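Local coordinates for protein putative cytochrome P450 hydroxylase (PDB 6GMF) that probably acts as a heme-dependent monooxygenase of the cytochrome P450 family, hydroxylating terpenes with molecular oxygen, at residues M137-I142 / L348-E352. Residue numbers count along the deposited sequence, not the author numbering.
Sequences MPMIVI and LARLE. With HEM (protoporphyrin IX containing Fe), chain B.
M137-I142 and L348-E352 are both interior pieces of longer α-helices, their axes 11.3 Å apart at closest approach and their N-to-C directions 121° apart. The nearest CA atoms, those of P138 and E352, are 7.3 Å apart. No direct hydrogen bond joins the two segments. E352 (chi1 m, chi2 t) extends its carboxylate to the facing helix: OE1 lies 3.2 Å from P138 CA and 3.6 Å from M137 CG, OE2 3.4 Å from V141 CG1. A water bridges the gap, its O 2.7 Å from P138 O and 2.7 Å from E352 OE2. M137 (chi1 t, chi2 t) brings SD to 3.6 Å from E352 O. One turn before E352, L348 (t, p) places CD1 4.2 Å from V141 CG1 and CD2 4.5 Å from I142 CD1. In the heme pocket, L348 CD2 and I142 CD1 each lie 3.9 Å from heme vinyl carbon CBC; A349 CB lies 3.6 Å from heme CAB of the other vinyl. Helix 346-363, following axial ligand C343, matches the P450 L helix, helix 136-145 the E helix; with helices 107-119 (D, on M137 and V141) and 220-251 (I, on P138, I142 and E352) they probably form the four-helix core.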
loop_
_atom_site.group_PDB
_atom_site.type_symbol
_atom_site.label_atom_id
_atom_site.label_comp_id
_atom_site.label_asym_id
_atom_site.label_seq_id
_atom_site.Cartn_x
_atom_site.Cartn_y
_atom_site.Cartn_z
ATOM N N MET A 137 -12.122 3.680 4.896
ATOM C CA MET A 137 -12.568 3.404 3.521
ATOM C C MET A 137 -11.984 2.083 3.014
ATOM O O MET A 137 -12.727 1.200 2.578
ATOM C CB MET A 137 -12.224 4.522 2.538
ATOM C CG MET A 137 -12.122 4.011 1.130
ATOM S SD MET A 137 -12.334 5.313 -0.046
ATOM C CE MET A 137 -14.113 5.268 -0.274
ATOM N N PRO A 138 -10.654 1.844 3.065
ATOM C CA PRO A 138 -10.113 0.597 2.485
ATOM C C PRO A 138 -10.638 -0.677 3.163
ATOM O O PRO A 138 -10.984 -1.696 2.495
ATOM C CB PRO A 138 -8.608 0.719 2.668
ATOM C CG PRO A 138 -8.364 2.206 2.812
ATOM C CD PRO A 138 -9.597 2.769 3.489
ATOM N N MET A 139 -10.750 -0.599 4.473
ATOM C CA MET A 139 -11.190 -1.698 5.272
ATOM C C MET A 139 -12.653 -2.055 4.965
ATOM O O MET A 139 -13.016 -3.291 4.840
ATOM C CB MET A 139 -11.010 -1.261 6.727
ATOM C CG MET A 139 -11.241 -2.302 7.736
ATOM S SD MET A 139 -11.391 -1.304 9.256
ATOM C CE MET A 139 -9.675 -0.837 9.387
ATOM N N ILE A 140 -13.516 -1.052 4.800
ATOM C CA ILE A 140 -14.933 -1.287 4.490
ATOM C C ILE A 140 -15.024 -1.940 3.100
ATOM O O ILE A 140 -15.736 -2.930 2.909
ATOM C CB ILE A 140 -15.746 0.012 4.533
ATOM C CG1 ILE A 140 -15.805 0.625 5.931
ATOM C CG2 ILE A 140 -17.134 -0.181 3.966
ATOM C CD1 ILE A 140 -16.297 2.104 5.915
ATOM N N VAL A 141 -14.292 -1.394 2.130
ATOM C CA VAL A 141 -14.352 -1.893 0.775
ATOM C C VAL A 141 -13.876 -3.339 0.704
ATOM O O VAL A 141 -14.598 -4.186 0.161
ATOM C CB VAL A 141 -13.549 -1.028 -0.193
ATOM C CG1 VAL A 141 -13.478 -1.703 -1.552
ATOM C CG2 VAL A 141 -14.165 0.343 -0.268
ATOM N N ILE A 142 -12.758 -3.660 1.364
ATOM C CA ILE A 142 -12.230 -5.035 1.278
ATOM C C ILE A 142 -13.133 -6.016 2.026
ATOM O O ILE A 142 -13.309 -7.161 1.559
ATOM C CB ILE A 142 -10.739 -5.175 1.635
ATOM C CG1 ILE A 142 -10.090 -6.361 0.919
ATOM C CG2 ILE A 142 -10.518 -5.254 3.143
ATOM C CD1 ILE A 142 -10.050 -6.217 -0.598
ATOM N N LEU A 348 -7.643 -0.843 -7.678
ATOM C CA LEU A 348 -8.478 -0.636 -6.517
ATOM C C LEU A 348 -7.972 0.544 -5.673
ATOM O O LEU A 348 -8.726 1.368 -5.265
ATOM C CB LEU A 348 -8.591 -1.917 -5.678
ATOM C CG LEU A 348 -9.511 -1.752 -4.469
ATOM C CD1 LEU A 348 -10.902 -1.217 -4.884
ATOM C CD2 LEU A 348 -9.609 -3.066 -3.710
ATOM N N ALA A 349 -6.665 0.614 -5.397
ATOM C CA ALA A 349 -6.093 1.752 -4.688
ATOM C C ALA A 349 -6.402 3.054 -5.429
ATOM O O ALA A 349 -6.763 4.068 -4.820
ATOM C CB ALA A 349 -4.599 1.570 -4.580
ATOM N N ARG A 350 -6.170 3.040 -6.746
ATOM C CA ARG A 350 -6.369 4.241 -7.602
ATOM C C ARG A 350 -7.842 4.662 -7.582
ATOM O O ARG A 350 -8.109 5.881 -7.567
ATOM C CB ARG A 350 -5.897 3.958 -9.033
ATOM C CG ARG A 350 -4.388 4.023 -9.214
ATOM C CD ARG A 350 -3.955 3.641 -10.617
ATOM N NE ARG A 350 -2.632 4.149 -10.947
ATOM C CZ ARG A 350 -1.631 3.403 -11.403
ATOM N NH1 ARG A 350 -1.834 2.130 -11.692
ATOM N NH2 ARG A 350 -0.433 3.934 -11.568
ATOM N N LEU A 351 -8.750 3.684 -7.582
ATOM C CA LEU A 351 -10.194 3.954 -7.579
ATOM C C LEU A 351 -10.665 4.497 -6.226
ATOM O O LEU A 351 -11.383 5.475 -6.159
ATOM C CB LEU A 351 -10.928 2.650 -7.899
ATOM C CG LEU A 351 -12.444 2.766 -7.971
ATOM C CD1 LEU A 351 -12.837 3.905 -8.912
ATOM C CD2 LEU A 351 -13.044 1.448 -8.404
ATOM N N GLU A 352 -10.225 3.857 -5.120
ATOM C CA GLU A 352 -10.634 4.323 -3.786
ATOM C C GLU A 352 -10.143 5.756 -3.594
ATOM O O GLU A 352 -10.845 6.602 -3.042
ATOM C CB GLU A 352 -10.067 3.395 -2.702
ATOM C CG GLU A 352 -10.717 2.020 -2.718
ATOM C CD GLU A 352 -10.349 1.120 -1.553
ATOM O OE1 GLU A 352 -9.959 1.628 -0.503
ATOM O OE2 GLU A 352 -10.474 -0.103 -1.716
HETATM C CHA HEM B . 2.075 -5.849 -4.352
HETATM C CHB HEM B . 2.199 -1.225 -3.438
HETATM C CHC HEM B . -2.564 -1.347 -2.590
HETATM C CHD HEM B . -2.605 -6.054 -3.127
HETATM C C1A HEM B . 2.514 -4.554 -4.214
HETATM C C2A HEM B . 3.845 -4.175 -4.544
HETATM C C3A HEM B . 3.887 -2.849 -4.254
HETATM C C4A HEM B . 2.596 -2.469 -3.804
HETATM C CMA HEM B . 5.060 -1.902 -4.316
HETATM C CAA HEM B . 4.981 -5.011 -5.067
HETATM C CBA HEM B . 5.713 -5.821 -3.964
HETATM C CGA HEM B . 6.940 -6.547 -4.472
HETATM O O1A HEM B . 7.347 -6.363 -5.647
HETATM O O2A HEM B . 7.553 -7.229 -3.585
HETATM C C1B HEM B . 0.899 -0.819 -3.100
HETATM C C2B HEM B . 0.486 0.533 -2.830
HETATM C C3B HEM B . -0.849 0.528 -2.575
HETATM C C4B HEM B . -1.271 -0.868 -2.721
HETATM C CMB HEM B . 1.441 1.658 -2.830
HETATM C CAB HEM B . -1.818 1.656 -2.291
HETATM C CBB HEM B . -1.513 2.862 -2.644
HETATM C C1C HEM B . -3.045 -2.603 -2.706
HETATM C C2C HEM B . -4.417 -2.975 -2.504
HETATM C C3C HEM B . -4.386 -4.350 -2.671
HETATM C C4C HEM B . -3.057 -4.770 -2.906
HETATM C CMC HEM B . -5.589 -2.045 -2.366
HETATM C CAC HEM B . -5.482 -5.319 -2.633
HETATM C CBC HEM B . -6.692 -5.072 -2.192
HETATM C C1D HEM B . -1.317 -6.365 -3.473
HETATM C C2D HEM B . -0.874 -7.772 -3.703
HETATM C C3D HEM B . 0.425 -7.712 -4.061
HETATM C C4D HEM B . 0.781 -6.289 -4.046
HETATM C CMD HEM B . -1.824 -8.950 -3.563
HETATM C CAD HEM B . 1.315 -8.877 -4.392
HETATM C CBD HEM B . 1.446 -9.212 -5.887
HETATM C CGD HEM B . 2.440 -10.321 -6.162
HETATM O O1D HEM B . 2.337 -10.896 -7.259
HETATM O O2D HEM B . 3.333 -10.601 -5.320
HETATM N NA HEM B . 1.745 -3.491 -3.767
HETATM N NB HEM B . -0.189 -1.578 -3.030
HETATM N NC HEM B . -2.219 -3.693 -2.903
HETATM N ND HEM B . -0.239 -5.522 -3.630
HETATM FE FE HEM B . -0.228 -3.584 -3.448
HETATM O O HOH W 1 -9.575 -1.862 0.141
HETATM O O HOH W 2 0.394 -3.911 -1.318
#